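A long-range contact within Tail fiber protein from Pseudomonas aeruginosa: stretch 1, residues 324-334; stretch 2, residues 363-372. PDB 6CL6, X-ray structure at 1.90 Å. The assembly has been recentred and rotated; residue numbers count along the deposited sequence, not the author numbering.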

ATOM      1  N   CYS A 324      40.196  44.824  70.924  1.00 29.44           N
ATOM      2  CA  CYS A 324      39.453  44.453  72.121  1.00 29.45           C
ATOM      3  C   CYS A 324      38.474  45.572  72.448  1.00 25.48           C
ATOM      4  O   CYS A 324      38.854  46.748  72.462  1.00 33.80           O
ATOM      5  CB  CYS A 324      40.422  44.218  73.274  1.00 23.93           C
ATOM      6  SG  CYS A 324      39.608  43.957  74.829  1.00 24.60           S
ATOM      7  N   LEU A 325      37.207  45.213  72.673  1.00 19.10           N
ATOM      8  CA  LEU A 325      36.170  46.204  72.943  1.00 31.80           C
ATOM      9  C   LEU A 325      35.957  46.486  74.433  1.00 24.88           C
ATOM     10  O   LEU A 325      35.374  47.522  74.785  1.00 25.26           O
ATOM     11  CB  LEU A 325      34.848  45.761  72.327  1.00 23.42           C
ATOM     12  CG  LEU A 325      34.791  45.860  70.799  1.00 28.93           C
ATOM     13  CD1 LEU A 325      33.511  45.228  70.273  1.00 27.66           C
ATOM     14  CD2 LEU A 325      34.912  47.314  70.345  1.00 22.01           C
ATOM     15  N   GLY A 326      36.381  45.596  75.302  1.00 28.77           N
ATOM     16  CA  GLY A 326      36.160  45.798  76.720  1.00 29.78           C
ATOM     17  C   GLY A 326      36.468  44.531  77.482  1.00 16.19           C
ATOM     18  O   GLY A 326      36.793  43.492  76.899  1.00 17.05           O
ATOM     19  N   GLY A 327      36.373  44.646  78.803  1.00 17.43           N
ATOM     20  CA  GLY A 327      36.668  43.532  79.687  1.00 20.40           C
ATOM     21  C   GLY A 327      36.475  43.928  81.134  1.00 22.41           C
ATOM     22  O   GLY A 327      36.127  45.076  81.455  1.00 18.49           O
ATOM     23  N   TYR A 328      36.680  42.937  82.003  1.00 15.55           N
ATOM     24  CA  TYR A 328      36.609  43.121  83.445  1.00 14.94           C
ATOM     25  C   TYR A 328      37.460  42.046  84.105  1.00 15.03           C
ATOM     26  O   TYR A 328      37.852  41.059  83.466  1.00 15.33           O
ATOM     27  CB  TYR A 328      35.159  43.038  83.957  1.00 14.54           C
ATOM     28  CG  TYR A 328      34.649  41.631  83.993  1.00 17.56           C
ATOM     29  CD1 TYR A 328      34.911  40.800  85.076  1.00 20.60           C
ATOM     30  CD2 TYR A 328      33.899  41.110  82.933  1.00 19.56           C
ATOM     31  CE1 TYR A 328      34.474  39.513  85.107  1.00 19.96           C
ATOM     32  CE2 TYR A 328      33.434  39.822  82.964  1.00 17.78           C
ATOM     33  CZ  TYR A 328      33.731  39.014  84.054  1.00 26.14           C
ATOM     34  OH  TYR A 328      33.285  37.716  84.095  1.00 28.11           O
ATOM     35  N   ALA A 329      37.723  42.235  85.401  1.00 14.80           N
ATOM     36  CA  ALA A 329      38.361  41.218  86.213  1.00 14.82           C
ATOM     37  C   ALA A 329      37.576  40.999  87.500  1.00 17.79           C
ATOM     38  O   ALA A 329      36.786  41.840  87.911  1.00 17.81           O
ATOM     39  CB  ALA A 329      39.808  41.615  86.563  1.00 15.04           C
ATOM     40  N   ASN A 330      37.826  39.861  88.131  1.00 14.91           N
ATOM     41  CA  ASN A 330      37.093  39.386  89.292  1.00 15.47           C
ATOM     42  C   ASN A 330      38.029  38.706  90.286  1.00 17.81           C
ATOM     43  O   ASN A 330      38.900  37.931  89.879  1.00 14.38           O
ATOM     44  CB  ASN A 330      35.992  38.390  88.843  1.00 15.75           C
ATOM     45  CG  ASN A 330      35.567  37.451  89.953  1.00 14.17           C
ATOM     46  OD1 ASN A 330      34.748  37.807  90.821  1.00 16.23           O
ATOM     47  ND2 ASN A 330      36.139  36.268  89.953  1.00 15.17           N
ATOM     48  N   GLN A 331      37.857  39.029  91.572  1.00 13.77           N
ATOM     49  CA  GLN A 331      38.608  38.391  92.640  1.00 15.18           C
ATOM     50  C   GLN A 331      38.103  36.980  92.876  1.00 13.70           C
ATOM     51  O   GLN A 331      36.916  36.773  93.116  1.00 17.62           O
ATOM     52  CB  GLN A 331      38.488  39.204  93.950  1.00 16.06           C
ATOM     53  CG  GLN A 331      38.988  40.634  93.879  1.00 13.85           C
ATOM     54  CD  GLN A 331      40.513  40.722  93.969  1.00 15.66           C
ATOM     55  OE1 GLN A 331      41.176  39.719  94.229  1.00 14.97           O
ATOM     56  NE2 GLN A 331      41.058  41.929  93.756  1.00 13.93           N
ATOM     57  N   THR A 332      39.014  35.998  92.827  1.00 14.59           N
ATOM     58  CA  THR A 332      38.641  34.605  93.012  1.00 16.04           C
ATOM     59  C   THR A 332      38.949  34.080  94.401  1.00 16.08           C
ATOM     60  O   THR A 332      38.727  32.894  94.652  1.00 18.93           O
ATOM     61  CB  THR A 332      39.349  33.707  91.991  1.00 25.97           C
ATOM     62  OG1 THR A 332      40.738  33.626  92.301  1.00 21.73           O
ATOM     63  CG2 THR A 332      39.176  34.255  90.585  1.00 20.91           C
ATOM     64  N   SER A 333      39.454  34.923  95.315  1.00 18.85           N
ATOM     65  CA  SER A 333      39.815  34.459  96.639  1.00 18.01           C
ATOM     66  C   SER A 333      38.880  35.032  97.703  1.00 15.34           C
ATOM     67  O   SER A 333      38.069  35.923  97.456  1.00 18.30           O
ATOM     68  CB  SER A 333      41.272  34.823  96.988  1.00 18.05           C
ATOM     69  OG  SER A 333      41.427  36.232  97.099  1.00 22.22           O
ATOM     70  N   ALA A 334      39.009  34.471  98.903  1.00 18.62           N
ATOM     71  CA  ALA A 334      38.279  34.931 100.082  1.00 19.79           C
ATOM     72  C   ALA A 334      39.059  36.092 100.691  1.00 17.87           C
ATOM     73  O   ALA A 334      39.670  36.000 101.754  1.00 17.74           O
ATOM     74  CB  ALA A 334      38.101  33.786 101.069  1.00 25.45           C
ATOM     75  N   ALA A 363      47.140  37.756  94.596  1.00 17.90           N
ATOM     76  CA  ALA A 363      45.827  37.172  94.471  1.00 17.84           C
ATOM     77  C   ALA A 363      45.577  36.771  93.030  1.00 20.02           C
ATOM     78  O   ALA A 363      46.050  37.415  92.099  1.00 17.00           O
ATOM     79  CB  ALA A 363      44.703  38.104  94.928  1.00 14.84           C
ATOM     80  N   VAL A 364      44.802  35.717  92.876  1.00 15.48           N
ATOM     81  CA  VAL A 364      44.398  35.246  91.554  1.00 15.45           C
ATOM     82  C   VAL A 364      43.118  35.964  91.159  1.00 18.82           C
ATOM     83  O   VAL A 364      42.129  35.923  91.893  1.00 17.49           O
ATOM     84  CB  VAL A 364      44.202  33.732  91.531  1.00 21.22           C
ATOM     85  CG1 VAL A 364      43.650  33.337  90.182  1.00 16.47           C
ATOM     86  CG2 VAL A 364      45.539  33.010  91.799  1.00 24.09           C
ATOM     87  N   LEU A 365      43.145  36.624  90.004  1.00 15.37           N
ATOM     88  CA  LEU A 365      41.981  37.280  89.436  1.00 21.47           C
ATOM     89  C   LEU A 365      41.600  36.594  88.129  1.00 21.86           C
ATOM     90  O   LEU A 365      42.463  36.280  87.298  1.00 17.60           O
ATOM     91  CB  LEU A 365      42.255  38.763  89.185  1.00 15.96           C
ATOM     92  CG  LEU A 365      42.140  39.689  90.420  1.00 14.90           C
ATOM     93  CD1 LEU A 365      43.159  39.330  91.499  1.00 15.83           C
ATOM     94  CD2 LEU A 365      42.296  41.145  89.980  1.00 14.94           C
ATOM     95  N   SER A 366      40.318  36.336  87.966  1.00 16.01           N
ATOM     96  CA  SER A 366      39.824  35.899  86.666  1.00 15.34           C
ATOM     97  C   SER A 366      39.411  37.123  85.862  1.00 15.34           C
ATOM     98  O   SER A 366      39.253  38.228  86.397  1.00 16.51           O
ATOM     99  CB  SER A 366      38.658  34.930  86.814  1.00 16.85           C
ATOM    100  OG  SER A 366      37.584  35.531  87.510  1.00 14.71           O
ATOM    101  N   TRP A 367      39.262  36.924  84.550  1.00 18.34           N
ATOM    102  CA  TRP A 367      38.950  38.021  83.673  1.00 15.65           C
ATOM    103  C   TRP A 367      38.165  37.533  82.457  1.00 20.53           C
ATOM    104  O   TRP A 367      38.222  36.362  82.078  1.00 16.58           O
ATOM    105  CB  TRP A 367      40.233  38.733  83.227  1.00 15.98           C
ATOM    106  CG  TRP A 367      41.170  37.868  82.449  1.00 16.39           C
ATOM    107  CD1 TRP A 367      42.271  37.231  82.930  1.00 22.99           C
ATOM    108  CD2 TRP A 367      41.085  37.537  81.064  1.00 19.28           C
ATOM    109  NE1 TRP A 367      42.897  36.537  81.921  1.00 20.91           N
ATOM    110  CE2 TRP A 367      42.180  36.696  80.766  1.00 19.75           C
ATOM    111  CE3 TRP A 367      40.206  37.873  80.044  1.00 16.71           C
ATOM    112  CZ2 TRP A 367      42.397  36.178  79.486  1.00 17.41           C
ATOM    113  CZ3 TRP A 367      40.419  37.345  78.760  1.00 17.08           C
ATOM    114  CH2 TRP A 367      41.506  36.518  78.500  1.00 20.33           C
ATOM    115  N   GLU A 368      37.414  38.468  81.858  1.00 15.69           N
ATOM    116  CA  GLU A 368      36.754  38.260  80.585  1.00 18.68           C
ATOM    117  C   GLU A 368      37.012  39.472  79.699  1.00 16.86           C
ATOM    118  O   GLU A 368      37.153  40.601  80.185  1.00 19.65           O
ATOM    119  CB  GLU A 368      35.243  38.086  80.767  1.00 24.51           C
ATOM    120  CG  GLU A 368      34.774  36.679  80.937  1.00 29.00           C
ATOM    121  CD  GLU A 368      33.252  36.580  80.802  1.00 48.46           C
ATOM    122  OE1 GLU A 368      32.539  36.873  81.785  1.00 29.94           O
ATOM    123  OE2 GLU A 368      32.778  36.257  79.697  1.00 29.84           O
ATOM    124  N   ALA A 369      37.082  39.233  78.392  1.00 17.74           N
ATOM    125  CA  ALA A 369      37.286  40.292  77.426  1.00 16.58           C
ATOM    126  C   ALA A 369      36.469  39.973  76.183  1.00 22.71           C
ATOM    127  O   ALA A 369      36.169  38.814  75.917  1.00 22.99           O
ATOM    128  CB  ALA A 369      38.760  40.437  77.053  1.00 23.02           C
ATOM    129  N   PHE A 370      36.083  41.016  75.442  1.00 18.71           N
ATOM    130  CA  PHE A 370      35.327  40.820  74.217  1.00 16.93           C
ATOM    131  C   PHE A 370      35.820  41.798  73.167  1.00 19.80           C
ATOM    132  O   PHE A 370      36.402  42.841  73.471  1.00 21.30           O
ATOM    133  CB  PHE A 370      33.810  40.941  74.471  1.00 16.56           C
ATOM    134  CG  PHE A 370      33.369  42.304  74.923  1.00 19.96           C
ATOM    135  CD1 PHE A 370      33.465  42.665  76.266  1.00 21.40           C
ATOM    136  CD2 PHE A 370      32.850  43.218  74.014  1.00 26.26           C
ATOM    137  CE1 PHE A 370      33.065  43.921  76.686  1.00 18.39           C
ATOM    138  CE2 PHE A 370      32.449  44.475  74.419  1.00 34.82           C
ATOM    139  CZ  PHE A 370      32.554  44.830  75.759  1.00 23.11           C
ATOM    140  N   GLY A 371      35.601  41.433  71.903  1.00 19.22           N
ATOM    141  CA  GLY A 371      36.091  42.265  70.823  1.00 18.75           C
ATOM    142  C   GLY A 371      35.785  41.663  69.462  1.00 19.22           C
ATOM    143  O   GLY A 371      34.831  40.897  69.314  1.00 23.06           O
ATOM    144  N   ARG A 372      36.589  42.009  68.470  1.00 34.49           N
ATOM    145  CA  ARG A 372      36.335  41.543  67.111  1.00 29.19           C
ATOM    146  C   ARG A 372      37.631  41.555  66.328  1.00 33.09           C
ATOM    147  O   ARG A 372      38.691  41.961  66.844  1.00 26.86           O
ATOM    148  CB  ARG A 372      35.281  42.421  66.427  1.00 35.66           C
ATOM    149  CG  ARG A 372      35.701  43.875  66.222  1.00 34.98           C
ATOM    150  CD  ARG A 372      34.663  44.643  65.413  1.00 46.19           C
ATOM    151  NE  ARG A 372      34.862  46.090  65.488  1.00 37.30           N
ATOM    152  CZ  ARG A 372      35.559  46.797  64.602  1.00 53.37           C
ATOM    153  NH1 ARG A 372      36.127  46.197  63.561  1.00 62.33           N
ATOM    154  NH2 ARG A 372      35.681  48.107  64.754  1.00 77.40           N
ATOM    155  OXT ARG A 372      37.645  41.142  65.170  1.00 33.46           O
TER
HETATM  156  O   HOH W   1      35.514  35.641  85.420  1.00 18.60           O
HETATM  157  O   HOH W   2      41.275  37.002  94.533  1.00 15.96           O

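Stretches 324-334 and 363-372 of this tail fiber protein bury 882 Å² between them, largely through antiparallel pairing of strands 324-331 and 363-371. The backbone ladder is regular through its middle: Y328 N donates to E368 O (3.0 Å) and E368 N returns to Y328 O (3.1 Å), while N330 N to S366 O (2.8 Å) and S366 N to N330 O (2.9 Å) repeat the pattern two residues on. At the non-hydrogen-bonded positions between, CA atoms lean on carbonyls, as A329 CA does on S366 O (3.1 Å).

Y328, N330, E368, S366 and F370 share one face, and here side chains extend the ladder. Y328, with chi1 p (75°), turns its ring back toward the partner strand, so that E368 N lies over one ring face and Y328 OH donates to E368 OE1 at 2.6 Å. E368 meets it with chi1 at -92°, between wells, and an extended chi2 (t); its carboxylate, buried, is also bonded elsewhere in the structure. Next along, N330 (chi1 t) donates from ND2 to S366 OG at 2.9 Å, the serine being p. Water 1 bonds to S366 OG (2.9 Å) and donates weakly to Y328 OH (3.3 Å), linking the two polar pairs.

F370, also p (64°), swings its ring across the neighbouring strand, with G326 N and L325 C over one face. Glycine suits this place: an ideal CB on G326 would sit 2.9 Å from F370 CZ. At G327 a CB would come 2.7 Å from E368 O, and at G371 one would fall 2.9 Å from C324 CA. Between C324 and G326 the register slips by one, a beta bulge in which F370 O accepts from L325 N (2.6 Å) and weakly from G326 N (3.3 Å). L325 CB packs on F370 CE2 at 3.4 Å.

The other face carries A329, W367, L365, A369 and Q331. A329 CB lies 4.4 Å from W367 CB, as expected for a non-hydrogen-bonded pair, and 4.3 Å from L365 CD2; the indole of W367 leads away from stretch 1. Q331, folded m, m, brings OE1 within 3.4 Å of L365 CD1 and accepts from water 2 (2.7 Å), which also donates to V364 O (3.0 Å) and accepts from S333 OG (2.7 Å).

Just past the strand, T332 uses chi1 p (71°) to donate from OG1 to V364 O at 2.7 Å, reinforcing its longer N to V364 O bond (3.3 Å), while its CG2 rests 3.7 Å from S366 OG.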